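Side-chain contacts in transcriptional regulator, TetR family (Myxococcus xanthus, PDB 5K7F), which probably binds DNA as a transcriptional regulator of the TetR family, controlling alternative isovaleryl coenzyme A biosynthesis: residues 74-77 with 78-82; 93-96 with 97-101. One frame throughout, in Å; residues are numbered along the deposited sequence.

Both contacts are local, each made between neighbouring turns of a single helix. Interaction 1 lies near the C-terminal end of helix 60-83, and interaction 2 follows it along the chain, midway in helix 89-105. Their centres are about 10 Å apart, because the two successive helices pack against each other in an all-helical fold. Val79 CG1 of interaction 1 rests 3.7 Å from Cys96 SG of interaction 2, and Phe75 CE1 lies 3.5 Å from Asn100 OD1. Tyr137 of helix 125-150 touches residues of both. Helix 60-83 follows the predicted helix-turn-helix, consistent with a TetR-family layout in which it links the DNA-binding end of the chain to the regulatory domain.

Interaction 1 (74-77 with 78-82); sequences LFEE and QVLSR
Gln78 and Glu77 are joined by one water, which donates to Glu77 OE1 and accepts from Gln78 NE2 at 2.9 Å; the other carboxylate oxygen, OE2, forms a salt bridge with Arg19. A leucine in place of Gln78 would probably leave this water without its amide partner and the Glu77 carboxylate less firmly fixed. On the buried side, Val79 CG2 comes obliquely to the Phe75 ring, 4.4 Å from CD1, and Tyr137 packs against both residues. Leu80, which also packs on Tyr137 and Phe140, is crossed at about a right angle by the Glu76 chain, bent at its second torsion (chi2 67°), with OE1 3.6 Å from Leu80 CD1. The more open side is polar. There Ser81 grips Glu76 O twice, through its backbone N and through OG at 2.9 Å. The exposed Arg82 reaches back through NE to Glu77 O at 3.1 Å, in the carbonyl plane although the oxygen is tilted from the guanidinium plane. Phe75 O receives a straight bond from Leu80 N at 2.9 Å and a weak one from Val79 N. These i+5 bonds, from Leu80 N to Phe75 O and from Ser81 N to Glu76 O, mark a pi-type widening of helix 60-83.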
loop_
_atom_site.group_PDB
_atom_site.type_symbol
_atom_site.label_atom_id
_atom_site.label_comp_id
_atom_site.label_asym_id
_atom_site.label_seq_id
_atom_site.Cartn_x
_atom_site.Cartn_y
_atom_site.Cartn_z
ATOM N N LEU A 74 -15.865 6.143 -8.058
ATOM C CA LEU A 74 -14.911 6.056 -9.149
ATOM C C LEU A 74 -14.571 4.610 -9.481
ATOM O O LEU A 74 -14.377 4.284 -10.657
ATOM C CB LEU A 74 -13.638 6.834 -8.822
ATOM C CG LEU A 74 -13.801 8.333 -8.788
ATOM C CD1 LEU A 74 -12.497 9.048 -8.440
ATOM C CD2 LEU A 74 -14.365 8.821 -10.190
ATOM N N PHE A 75 -14.424 3.740 -8.464
ATOM C CA PHE A 75 -14.262 2.302 -8.743
ATOM C C PHE A 75 -15.410 1.762 -9.613
ATOM O O PHE A 75 -15.184 0.974 -10.538
ATOM C CB PHE A 75 -14.110 1.503 -7.420
ATOM C CG PHE A 75 -12.663 1.398 -6.933
ATOM C CD1 PHE A 75 -11.843 0.352 -7.366
ATOM C CD2 PHE A 75 -12.114 2.337 -6.053
ATOM C CE1 PHE A 75 -10.556 0.236 -6.942
ATOM C CE2 PHE A 75 -10.775 2.240 -5.631
ATOM C CZ PHE A 75 -9.999 1.188 -6.091
ATOM N N GLU A 76 -16.650 2.169 -9.346
ATOM C CA GLU A 76 -17.754 1.798 -10.232
ATOM C C GLU A 76 -17.594 2.391 -11.635
ATOM O O GLU A 76 -17.711 1.691 -12.646
ATOM C CB GLU A 76 -19.086 2.266 -9.635
ATOM C CG GLU A 76 -20.271 2.071 -10.577
ATOM C CD GLU A 76 -20.592 0.603 -10.843
ATOM O OE1 GLU A 76 -20.180 -0.275 -10.027
ATOM O OE2 GLU A 76 -21.287 0.348 -11.859
ATOM N N GLU A 77 -17.356 3.694 -11.711
ATOM C CA GLU A 77 -17.415 4.399 -12.980
ATOM C C GLU A 77 -16.211 4.100 -13.863
ATOM O O GLU A 77 -16.332 4.054 -15.100
ATOM C CB GLU A 77 -17.515 5.884 -12.691
ATOM C CG GLU A 77 -18.789 6.200 -11.942
ATOM C CD GLU A 77 -18.926 7.669 -11.609
ATOM O OE1 GLU A 77 -18.035 8.463 -12.003
ATOM O OE2 GLU A 77 -19.939 8.017 -10.962
ATOM N N GLN A 78 -15.045 3.940 -13.257
ATOM C CA GLN A 78 -13.816 3.775 -14.008
ATOM C C GLN A 78 -13.341 2.340 -14.078
ATOM O O GLN A 78 -12.398 2.065 -14.824
ATOM C CB GLN A 78 -12.700 4.625 -13.404
ATOM C CG GLN A 78 -12.931 6.103 -13.407
ATOM C CD GLN A 78 -13.019 6.638 -14.843
ATOM O OE1 GLN A 78 -12.147 6.329 -15.679
ATOM N NE2 GLN A 78 -14.043 7.425 -15.133
ATOM N N VAL A 79 -13.913 1.429 -13.297
ATOM C CA VAL A 79 -13.412 0.059 -13.292
ATOM C C VAL A 79 -14.562 -0.925 -13.513
ATOM O O VAL A 79 -14.678 -1.510 -14.586
ATOM C CB VAL A 79 -12.637 -0.250 -11.994
ATOM C CG1 VAL A 79 -12.146 -1.678 -12.023
ATOM C CG2 VAL A 79 -11.469 0.703 -11.783
ATOM N N LEU A 80 -15.438 -1.089 -12.518
ATOM C CA LEU A 80 -16.451 -2.151 -12.585
ATOM C C LEU A 80 -17.380 -2.028 -13.792
ATOM O O LEU A 80 -17.699 -3.022 -14.461
ATOM C CB LEU A 80 -17.286 -2.148 -11.319
ATOM C CG LEU A 80 -16.560 -2.638 -10.124
ATOM C CD1 LEU A 80 -17.480 -2.453 -8.939
ATOM C CD2 LEU A 80 -16.218 -4.116 -10.255
ATOM N N SER A 81 -17.880 -0.836 -14.057
ATOM C CA SER A 81 -18.835 -0.694 -15.149
ATOM C C SER A 81 -18.183 -1.016 -16.479
ATOM O O SER A 81 -18.885 -1.331 -17.440
ATOM C CB SER A 81 -19.424 0.705 -15.147
ATOM O OG SER A 81 -18.440 1.699 -15.402
ATOM N N ARG A 82 -16.858 -1.001 -16.526
ATOM C CA ARG A 82 -16.116 -1.273 -17.732
ATOM C C ARG A 82 -15.820 -2.751 -17.921
ATOM O O ARG A 82 -15.489 -3.141 -19.041
ATOM C CB ARG A 82 -14.810 -0.482 -17.739
ATOM C CG ARG A 82 -14.903 1.030 -17.379
ATOM C CD ARG A 82 -15.417 1.884 -18.497
ATOM N NE ARG A 82 -15.566 3.257 -18.027
ATOM C CZ ARG A 82 -16.006 4.253 -18.770
ATOM N NH1 ARG A 82 -16.333 4.042 -20.042
ATOM N NH2 ARG A 82 -16.124 5.462 -18.234
HETATM O O HOH W 1 -15.838 8.901 -13.480
#

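Interaction 2 (93-96 with 97-101); sequences LRAC and MRHNI
Successive turns of an alpha-helix meet where His99 touches Ala95, one turn earlier in helix 89-105. The imidazole CD2 lies 3.1 Å from Ala95 O, which sits obliquely to the ring plane, while Ala95 CB stays 4.5 Å from the same carbon. With CG beside the backbone N (chi1 -77°), the CD2 corner of the ring is brought near the Ala95 carbonyl. His99 N also bonds to Ala95 O, at 2.9 Å and nearly straight (174°), so one carbonyl meets both the backbone and the ring of the same residue. The regular i to i+4 ladder continues with Met97 N to Leu93 O and Asn100 N to Cys96 O, the latter 2.8 Å long. In this TetR-type regulatory domain the helix is enclosed by several others, and its side chains divide among them. Cys96, with SG anti to its own N (chi1 -165°), packs on Tyr137 and Phe140 of helix 125-150. Met97 CB passes 3.4 Å from Leu93 O, then its chain leads off to Phe166, Met169 and Met192. Asn100 CB lies 3.3 Å from Cys96 O, and its buried OD1 is satisfied by a hydrogen bond with Tyr137 OH. Where the helix is partly exposed the long chains diverge: Arg98 extends to a salt bridge with Asp190, and Arg94 NE bonds to Phe197 O.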
loop_
_atom_site.group_PDB
_atom_site.type_symbol
_atom_site.label_atom_id
_atom_site.label_comp_id
_atom_site.label_asym_id
_atom_site.label_seq_id
_atom_site.Cartn_x
_atom_site.Cartn_y
_atom_site.Cartn_z
ATOM N N LEU A 93 -10.362 -10.303 -15.115
ATOM C CA LEU A 93 -9.336 -9.878 -14.160
ATOM C C LEU A 93 -8.254 -9.045 -14.850
ATOM O O LEU A 93 -7.794 -8.027 -14.301
ATOM C CB LEU A 93 -8.733 -11.111 -13.500
ATOM C CG LEU A 93 -9.580 -11.699 -12.368
ATOM C CD1 LEU A 93 -9.141 -13.105 -12.143
ATOM C CD2 LEU A 93 -9.464 -10.825 -11.121
ATOM N N ARG A 94 -7.873 -9.432 -16.085
ATOM C CA ARG A 94 -6.860 -8.677 -16.823
ATOM C C ARG A 94 -7.344 -7.257 -17.141
ATOM O O ARG A 94 -6.596 -6.278 -16.984
ATOM C CB ARG A 94 -6.513 -9.384 -18.135
ATOM C CG ARG A 94 -5.779 -10.672 -17.959
ATOM C CD ARG A 94 -5.455 -11.335 -19.304
ATOM N NE ARG A 94 -4.830 -12.631 -19.114
ATOM C CZ ARG A 94 -5.108 -13.723 -19.828
ATOM N NH1 ARG A 94 -6.010 -13.682 -20.803
ATOM N NH2 ARG A 94 -4.488 -14.861 -19.552
ATOM N N ALA A 95 -8.600 -7.135 -17.534
ATOM C CA ALA A 95 -9.166 -5.816 -17.819
ATOM C C ALA A 95 -9.351 -5.013 -16.541
ATOM O O ALA A 95 -9.111 -3.795 -16.542
ATOM C CB ALA A 95 -10.492 -5.948 -18.568
ATOM N N CYS A 96 -9.763 -5.684 -15.443
ATOM C CA CYS A 96 -9.993 -5.012 -14.168
ATOM C C CYS A 96 -8.696 -4.425 -13.635
ATOM O O CYS A 96 -8.636 -3.264 -13.213
ATOM C CB CYS A 96 -10.617 -5.986 -13.181
ATOM S SG CYS A 96 -11.346 -5.234 -11.710
ATOM N N MET A 97 -7.618 -5.207 -13.719
ATOM C CA MET A 97 -6.313 -4.746 -13.279
ATOM C C MET A 97 -5.847 -3.535 -14.079
ATOM O O MET A 97 -5.337 -2.560 -13.503
ATOM C CB MET A 97 -5.282 -5.858 -13.411
ATOM C CG MET A 97 -3.923 -5.417 -12.860
ATOM S SD MET A 97 -2.743 -6.775 -12.775
ATOM C CE MET A 97 -2.665 -6.994 -11.020
ATOM N N ARG A 98 -5.972 -3.600 -15.413
ATOM C CA ARG A 98 -5.544 -2.469 -16.229
ATOM C C ARG A 98 -6.352 -1.210 -15.890
ATOM O O ARG A 98 -5.768 -0.153 -15.594
ATOM C CB ARG A 98 -5.642 -2.828 -17.705
ATOM C CG ARG A 98 -5.126 -1.751 -18.655
ATOM C CD ARG A 98 -5.204 -2.243 -20.095
ATOM N NE ARG A 98 -4.486 -1.400 -21.064
ATOM C CZ ARG A 98 -3.179 -1.460 -21.334
ATOM N NH1 ARG A 98 -2.349 -2.301 -20.692
ATOM N NH2 ARG A 98 -2.696 -0.667 -22.275
ATOM N N HIS A 99 -7.678 -1.324 -15.833
ATOM C CA HIS A 99 -8.493 -0.163 -15.450
ATOM C C HIS A 99 -8.151 0.361 -14.055
ATOM O O HIS A 99 -8.105 1.581 -13.833
ATOM C CB HIS A 99 -9.970 -0.525 -15.541
ATOM C CG HIS A 99 -10.510 -0.542 -16.962
ATOM N ND1 HIS A 99 -10.620 0.588 -17.740
ATOM C CD2 HIS A 99 -10.913 -1.571 -17.747
ATOM C CE1 HIS A 99 -11.105 0.262 -18.931
ATOM N NE2 HIS A 99 -11.301 -1.047 -18.961
ATOM N N ASN A 100 -7.929 -0.544 -13.083
ATOM C CA ASN A 100 -7.596 -0.108 -11.723
ATOM C C ASN A 100 -6.254 0.649 -11.685
ATOM O O ASN A 100 -6.094 1.622 -10.946
ATOM C CB ASN A 100 -7.577 -1.328 -10.805
ATOM C CG ASN A 100 -7.779 -1.015 -9.342
ATOM O OD1 ASN A 100 -8.290 -1.870 -8.628
ATOM N ND2 ASN A 100 -7.393 0.168 -8.886
ATOM N N ILE A 101 -5.265 0.210 -12.467
ATOM C CA ILE A 101 -3.979 0.888 -12.455
ATOM C C ILE A 101 -4.131 2.292 -13.013
ATOM O O ILE A 101 -3.514 3.253 -12.528
ATOM C CB ILE A 101 -2.939 0.074 -13.244
ATOM C CG1 ILE A 101 -2.551 -1.186 -12.488
ATOM C CG2 ILE A 101 -1.647 0.899 -13.504
ATOM C CD1 ILE A 101 -1.830 -2.221 -13.319
#